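Local coordinates for extracellular ligand-binding receptor (Rhodopseudomonas palustris, PDB 3SG0), which probably serves as the periplasmic solute-binding component of a transport system, binding aromatic acids such as benzoyl-formic acid (phenylglyoxylate), at residues A[272-276]-A[288-292]; A[321-325]-A[339-344]. One frame throughout, in Å; residues are numbered along the deposited sequence. Where two conformers were deposited one is given.

Contact 1: residues A[272-276]-A[288-292]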
ATOM      1  N   PHE A 272       4.775  -3.398  10.232  1.00  8.84           N
ATOM      2  CA  PHE A 272       6.108  -3.618   9.666  1.00  9.14           C
ATOM      3  C   PHE A 272       7.048  -2.465   9.999  1.00  8.88           C
ATOM      4  O   PHE A 272       8.220  -2.678  10.327  1.00 10.20           O
ATOM      5  CB  PHE A 272       5.964  -3.779   8.148  1.00  9.56           C
ATOM      6  CG  PHE A 272       7.260  -3.963   7.385  1.00  8.94           C
ATOM      7  CD1 PHE A 272       7.638  -5.223   6.930  1.00  9.76           C
ATOM      8  CD2 PHE A 272       8.051  -2.876   7.051  1.00  9.67           C
ATOM      9  CE1 PHE A 272       8.795  -5.393   6.179  1.00 10.77           C
ATOM     10  CE2 PHE A 272       9.215  -3.048   6.305  1.00  9.87           C
ATOM     11  CZ  PHE A 272       9.583  -4.312   5.873  1.00 10.35           C
ATOM     12  N   SER A 273       6.549  -1.238   9.889  1.00  8.94           N
ATOM     13  CA  SER A 273       7.399  -0.063  10.073  1.00 10.21           C
ATOM     14  C   SER A 273       7.804   0.170  11.520  1.00 10.55           C
ATOM     15  O   SER A 273       8.827   0.803  11.787  1.00 11.32           O
ATOM     16  CB  SER A 273       6.693   1.183   9.547  1.00 10.24           C
ATOM     17  OG  SER A 273       6.398   1.054   8.165  1.00  9.62           O
ATOM     18  N   GLY A 274       6.981  -0.303  12.449  1.00 10.31           N
ATOM     19  CA  GLY A 274       7.274  -0.147  13.859  1.00 11.53           C
ATOM     20  C   GLY A 274       7.767  -1.413  14.532  1.00 10.37           C
ATOM     21  O   GLY A 274       7.909  -1.450  15.753  1.00 11.34           O
ATOM     22  N   ALA A 275       8.046  -2.448  13.750  1.00 11.58           N
ATOM     23  CA  ALA A 275       8.270  -3.775  14.315  1.00 10.81           C
ATOM     24  C   ALA A 275       9.470  -3.829  15.245  1.00 12.52           C
ATOM     25  O   ALA A 275       9.457  -4.566  16.230  1.00 12.43           O
ATOM     26  CB  ALA A 275       8.426  -4.798  13.204  1.00 12.54           C
ATOM     27  N   GLU A 276      10.514  -3.066  14.938  1.00 11.86           N
ATOM     28  CA  GLU A 276      11.724  -3.102  15.759  1.00 13.52           C
ATOM     29  C   GLU A 276      11.488  -2.548  17.159  1.00 13.60           C
ATOM     30  O   GLU A 276      12.292  -2.780  18.064  1.00 16.20           O
ATOM     31  CB  GLU A 276      12.870  -2.350  15.085  1.00 13.25           C
ATOM     32  CG  GLU A 276      13.432  -3.044  13.858  1.00 14.88           C
ATOM     33  CD  GLU A 276      12.463  -3.036  12.685  1.00 14.15           C
ATOM     34  OE1 GLU A 276      11.986  -1.944  12.300  1.00 14.75           O
ATOM     35  OE2 GLU A 276      12.163  -4.127  12.145  1.00 15.12           O
ATOM     36  N   LYS A 288       7.495 -10.589   9.940  1.00 10.46           N
ATOM     37  CA  LYS A 288       8.465  -9.760   9.238  1.00 10.76           C
ATOM     38  C   LYS A 288       9.742 -10.541   8.960  1.00 11.75           C
ATOM     39  O   LYS A 288      10.295 -10.461   7.861  1.00 12.18           O
ATOM     40  CB  LYS A 288       8.762  -8.477  10.016  1.00 10.42           C
ATOM     41  CG  LYS A 288       9.760  -7.563   9.320  1.00 11.29           C
ATOM     42  CD  LYS A 288       9.843  -6.187   9.983  1.00 10.59           C
ATOM     43  CE  LYS A 288      10.773  -5.268   9.213  1.00 11.10           C
ATOM     44  NZ  LYS A 288      10.771  -3.892   9.770  1.00 11.16           N
ATOM     45  N   ALA A 289      10.203 -11.309   9.942  1.00 12.24           N
ATOM     46  CA  ALA A 289      11.426 -12.084   9.771  1.00 13.39           C
ATOM     47  C   ALA A 289      11.281 -13.101   8.645  1.00 13.80           C
ATOM     48  O   ALA A 289      12.226 -13.324   7.894  1.00 14.99           O
ATOM     49  CB  ALA A 289      11.818 -12.764  11.075  1.00 15.20           C
ATOM     50  N   ARG A 290      10.117 -13.723   8.519  1.00 13.86           N
ATOM     51  CA  ARG A 290       9.886 -14.690   7.447  0.58 16.18           C
ATOM     52  C   ARG A 290      10.095 -14.040   6.083  1.00 14.71           C
ATOM     53  O   ARG A 290      10.745 -14.601   5.196  1.00 14.79           O
ATOM     54  CB  ARG A 290       8.475 -15.276   7.527  0.58 18.39           C
ATOM     55  CG  ARG A 290       8.257 -16.254   8.664  0.58 24.76           C
ATOM     56  CD  ARG A 290       6.924 -16.973   8.513  0.58 30.40           C
ATOM     57  NE  ARG A 290       6.831 -17.693   7.246  0.58 33.61           N
ATOM     58  CZ  ARG A 290       6.061 -17.326   6.226  0.58 32.47           C
ATOM     59  NH1 ARG A 290       5.300 -16.244   6.320  0.58 29.60           N
ATOM     60  NH2 ARG A 290       6.046 -18.046   5.112  0.58 34.48           N
ATOM     61  N   PHE A 291       9.530 -12.848   5.909  1.00 11.93           N
ATOM     62  CA  PHE A 291       9.680 -12.104   4.667  1.00 11.86           C
ATOM     63  C   PHE A 291      11.118 -11.661   4.449  1.00 11.90           C
ATOM     64  O   PHE A 291      11.694 -11.888   3.382  1.00 11.89           O
ATOM     65  CB  PHE A 291       8.756 -10.888   4.683  1.00 10.97           C
ATOM     66  CG  PHE A 291       9.075  -9.854   3.635  1.00 10.29           C
ATOM     67  CD1 PHE A 291       8.995 -10.153   2.284  1.00  9.79           C
ATOM     68  CD2 PHE A 291       9.426  -8.565   4.009  1.00 11.28           C
ATOM     69  CE1 PHE A 291       9.265  -9.185   1.330  1.00 10.55           C
ATOM     70  CE2 PHE A 291       9.687  -7.599   3.066  1.00 11.22           C
ATOM     71  CZ  PHE A 291       9.611  -7.905   1.720  1.00 10.61           C
ATOM     72  N   VAL A 292      11.706 -11.030   5.458  1.00 11.36           N
ATOM     73  CA  VAL A 292      13.057 -10.496   5.321  1.00 12.49           C
ATOM     74  C   VAL A 292      14.061 -11.607   5.010  1.00 13.04           C
ATOM     75  O   VAL A 292      14.921 -11.455   4.137  1.00 14.36           O
ATOM     76  CB  VAL A 292      13.485  -9.706   6.583  1.00 12.49           C
ATOM     77  CG1 VAL A 292      14.982  -9.411   6.565  1.00 15.65           C
ATOM     78  CG2 VAL A 292      12.666  -8.417   6.705  1.00 14.48           C
TER
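Lys288 lays its side chain across one face of the Phe272 ring, forming a cation-pi contact that ties helix 283-298 to the short helix 271-274 in this periplasmic binding protein of the leucine-binding family. Its NZ lies 3.9 Å from the centroid of the Phe272 ring, 12° off the normal, and its CE also sits over that face, 3.7 Å from the centroid, as a CH-pi donor. All four chi angles of Lys288 are t, so the chain is fully extended and carries the ammonium group from its own helix to the backbone and acid of 272-276. There Lys288 NZ donates a hydrogen bond to Phe272 O at 2.9 Å. Within the segment that carbonyl receives just a weak bond, from Ala275 N to Phe272 O at 3.4 Å. Glu276, in the 3-10 turn that follows, folds its carboxylate back to make a salt bridge with the same nitrogen. The lysine charge is thus shared among a ring face, a carbonyl and a carboxylate, while Ala275 CB packs against its aliphatic part, 3.8 Å from Lys288 CD. One turn further along the second helix, Phe291 adds an apolar contact at the edge of the Phe272 ring, Phe291 CD2 to Phe272 CE1 at 3.9 Å. Helix 306-328 borders both aromatics, with Ile306 against Phe272 and Val309 and Trp312 against Phe291. The bound benzoyl-formic acid is about 11 Å from the Phe272 side chain, too far for direct contact. The salt bridge closes at 2.8 Å between Lys288 NZ and Glu276 OE2.

Contact 2: residues A[321-325]-A[339-344]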
ATOM      1  N   ALA A 321      -5.103 -20.128   1.013  1.00  9.49           N
ATOM      2  CA  ALA A 321      -6.365 -20.516   0.389  1.00 10.15           C
ATOM      3  C   ALA A 321      -6.225 -21.687  -0.576  1.00 10.25           C
ATOM      4  O   ALA A 321      -7.201 -22.390  -0.855  1.00 10.77           O
ATOM      5  CB  ALA A 321      -6.946 -19.331  -0.344  1.00 10.58           C
ATOM      6  N   ILE A 322      -5.030 -21.895  -1.110  1.00 10.22           N
ATOM      7  CA  ILE A 322      -4.839 -22.875  -2.173  1.00 11.24           C
ATOM      8  C   ILE A 322      -5.164 -24.330  -1.795  1.00 10.72           C
ATOM      9  O   ILE A 322      -5.798 -25.029  -2.575  1.00 10.88           O
ATOM     10  CB  ILE A 322      -3.437 -22.726  -2.810  1.00 11.99           C
ATOM     11  CG1 ILE A 322      -3.452 -21.570  -3.823  1.00 12.53           C
ATOM     12  CG2 ILE A 322      -2.994 -24.023  -3.483  1.00 12.05           C
ATOM     13  CD1 ILE A 322      -2.079 -21.104  -4.288  1.00 14.52           C
ATOM     14  N   PRO A 323      -4.743 -24.796  -0.610  1.00 11.44           N
ATOM     15  CA  PRO A 323      -5.040 -26.203  -0.311  1.00 12.41           C
ATOM     16  C   PRO A 323      -6.543 -26.502  -0.336  1.00 11.42           C
ATOM     17  O   PRO A 323      -6.958 -27.526  -0.882  1.00 12.34           O
ATOM     18  CB  PRO A 323      -4.425 -26.391   1.077  1.00 14.51           C
ATOM     19  CG  PRO A 323      -3.242 -25.448   1.060  1.00 15.68           C
ATOM     20  CD  PRO A 323      -3.768 -24.227   0.339  1.00 12.35           C
ATOM     21  N   ALA A 324      -7.361 -25.630   0.238  1.00 11.71           N
ATOM     22  CA  ALA A 324      -8.802 -25.837   0.169  1.00 11.94           C
ATOM     23  C   ALA A 324      -9.307 -25.775  -1.268  1.00 11.25           C
ATOM     24  O   ALA A 324     -10.155 -26.576  -1.675  1.00 11.98           O
ATOM     25  CB  ALA A 324      -9.544 -24.831   1.044  1.00 14.69           C
ATOM     26  N   ALA A 325      -8.779 -24.845  -2.056  1.00 11.12           N
ATOM     27  CA  ALA A 325      -9.213 -24.716  -3.437  1.00 10.26           C
ATOM     28  C   ALA A 325      -8.883 -25.966  -4.266  1.00 11.16           C
ATOM     29  O   ALA A 325      -9.637 -26.347  -5.161  1.00 11.52           O
ATOM     30  CB  ALA A 325      -8.607 -23.462  -4.063  1.00 10.90           C
ATOM     31  N   ALA A 339     -12.922 -20.887  -6.109  1.00  9.48           N
ATOM     32  CA  ALA A 339     -12.660 -21.453  -4.795  1.00  9.97           C
ATOM     33  C   ALA A 339     -11.644 -20.601  -4.039  1.00  8.96           C
ATOM     34  O   ALA A 339     -11.780 -20.380  -2.843  1.00  9.60           O
ATOM     35  CB  ALA A 339     -12.185 -22.896  -4.909  1.00 10.43           C
ATOM     36  N   ILE A 340     -10.616 -20.115  -4.730  1.00  9.06           N
ATOM     37  CA  ILE A 340      -9.689 -19.193  -4.080  1.00  9.30           C
ATOM     38  C   ILE A 340     -10.421 -17.945  -3.587  1.00  8.45           C
ATOM     39  O   ILE A 340     -10.227 -17.510  -2.453  1.00  8.74           O
ATOM     40  CB  ILE A 340      -8.523 -18.803  -5.000  1.00  8.28           C
ATOM     41  CG1 ILE A 340      -7.655 -20.033  -5.291  1.00 10.12           C
ATOM     42  CG2 ILE A 340      -7.685 -17.700  -4.356  1.00  9.74           C
ATOM     43  CD1 ILE A 340      -6.548 -19.776  -6.279  1.00 11.91           C
ATOM     44  N   ARG A 341     -11.251 -17.365  -4.451  1.00  8.10           N
ATOM     45  CA  ARG A 341     -12.011 -16.179  -4.069  1.00  8.31           C
ATOM     46  C   ARG A 341     -12.862 -16.456  -2.826  1.00  8.88           C
ATOM     47  O   ARG A 341     -12.911 -15.640  -1.900  1.00  9.06           O
ATOM     48  CB  ARG A 341     -12.898 -15.712  -5.231  1.00  8.86           C
ATOM     49  CG  ARG A 341     -13.455 -14.286  -5.066  1.00  8.73           C
ATOM     50  CD  ARG A 341     -14.929 -14.157  -5.474  1.00  9.62           C
ATOM     51  NE  ARG A 341     -15.771 -14.923  -4.564  1.00  9.70           N
ATOM     52  CZ  ARG A 341     -16.167 -14.501  -3.367  1.00  8.80           C
ATOM     53  NH1 ARG A 341     -15.867 -13.277  -2.950  1.00  9.00           N
ATOM     54  NH2 ARG A 341     -16.895 -15.295  -2.586  1.00 10.95           N
ATOM     55  N   ASP A 342     -13.550 -17.596  -2.817  1.00  8.84           N
ATOM     56  CA  ASP A 342     -14.390 -17.984  -1.682  1.00  9.78           C
ATOM     57  C   ASP A 342     -13.576 -18.160  -0.407  1.00 10.02           C
ATOM     58  O   ASP A 342     -14.012 -17.789   0.684  1.00 11.38           O
ATOM     59  CB  ASP A 342     -15.117 -19.312  -1.961  1.00 11.29           C
ATOM     60  CG  ASP A 342     -16.220 -19.200  -3.005  1.00 13.97           C
ATOM     61  OD1 ASP A 342     -16.725 -18.093  -3.267  1.00 14.15           O
ATOM     62  OD2 ASP A 342     -16.616 -20.253  -3.553  1.00 16.39           O
ATOM     63  N   GLN A 343     -12.399 -18.757  -0.534  1.00  9.56           N
ATOM     64  CA  GLN A 343     -11.609 -19.094   0.637  1.00 10.42           C
ATOM     65  C   GLN A 343     -10.941 -17.878   1.282  1.00  9.66           C
ATOM     66  O   GLN A 343     -10.879 -17.781   2.510  1.00 10.65           O
ATOM     67  CB  GLN A 343     -10.563 -20.148   0.278  1.00 12.02           C
ATOM     68  CG  GLN A 343     -11.150 -21.513  -0.052  1.00 16.41           C
ATOM     69  CD  GLN A 343     -12.005 -22.063   1.076  1.00 19.20           C
ATOM     70  OE1 GLN A 343     -11.553 -22.160   2.219  1.00 17.54           O
ATOM     71  NE2 GLN A 343     -13.255 -22.405   0.768  1.00 25.01           N
ATOM     72  N   ILE A 344     -10.431 -16.940   0.483  1.00  9.35           N
ATOM     73  CA  ILE A 344      -9.746 -15.790   1.073  1.00  9.47           C
ATOM     74  C   ILE A 344     -10.722 -14.979   1.925  1.00  9.11           C
ATOM     75  O   ILE A 344     -10.364 -14.442   2.966  1.00 10.09           O
ATOM     76  CB  ILE A 344      -9.059 -14.927   0.009  1.00  8.35           C
ATOM     77  CG1 ILE A 344      -7.954 -15.745  -0.671  1.00 10.02           C
ATOM     78  CG2 ILE A 344      -8.496 -13.664   0.644  1.00  9.41           C
ATOM     79  CD1 ILE A 344      -7.267 -15.030  -1.818  1.00 10.33           C
TER
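Ala321 opens the interface between two successive helices, 306-328 and 334-344, packed against each other obliquely in the periplasmic binding protein fold. Its CB points at the second helix: Ala321 CB lies 3.8 Å from Gln343 CB. Ala321 CB is also 3.7 Å from Ile344 CG1, and the CA atoms of Ala321 and Gln343 are 5.4 Å apart. Ile322 directs its CA-to-CB bond away, yet its CG1 still comes within 4.3 Å of Ile340 CD1. Pro323 has no amide hydrogen to give to the preceding turn, and the helix is kinked here. Ala324, partly exposed, rests against the side chain of Gln343. Ala325 completes the row one turn after Ala321, and its CA approaches that of Ala339 to 4.9 Å. The small alanine side chains let the segment axes come to 8.6 Å, with their N-to-C directions 128° apart. No hydrogen bond spans the two segments, so the union is by van der Waals contact. The CA-to-CB bond of Arg341 points away, its side chain touches Trp135 and His364, and its backbone carbonyl is hydrogen-bonded to the hydroxyl of Tyr137. At the Ala325 end, the methyl CB of Ala325 lies 3.7 Å from Ala339 CB and 3.8 Å from Ile340 CG1.

Overall arrangement
The two contacts follow in series along the chain: contact 1 closes at residue 292 before contact 2 opens at 321. Their centres are 26 Å apart and their nearest atoms about 12 Å, so they do not touch. Helix 306-328 connects them, bordering the aromatic residues of contact 1 near its start and supplying the first segment of contact 2 near its end. Between these regions it carries Thr316 and Glu319, which, like Arg290 of helix 283-298, bind 3-hydroxypyruvate in a crystal structure of this protein, though that ligand is not bound to this chain here. Helix 271-274 is thereby joined to 283-298, and 306-328 to 334-344, by a charged and aromatic contact and an apolar one respectively.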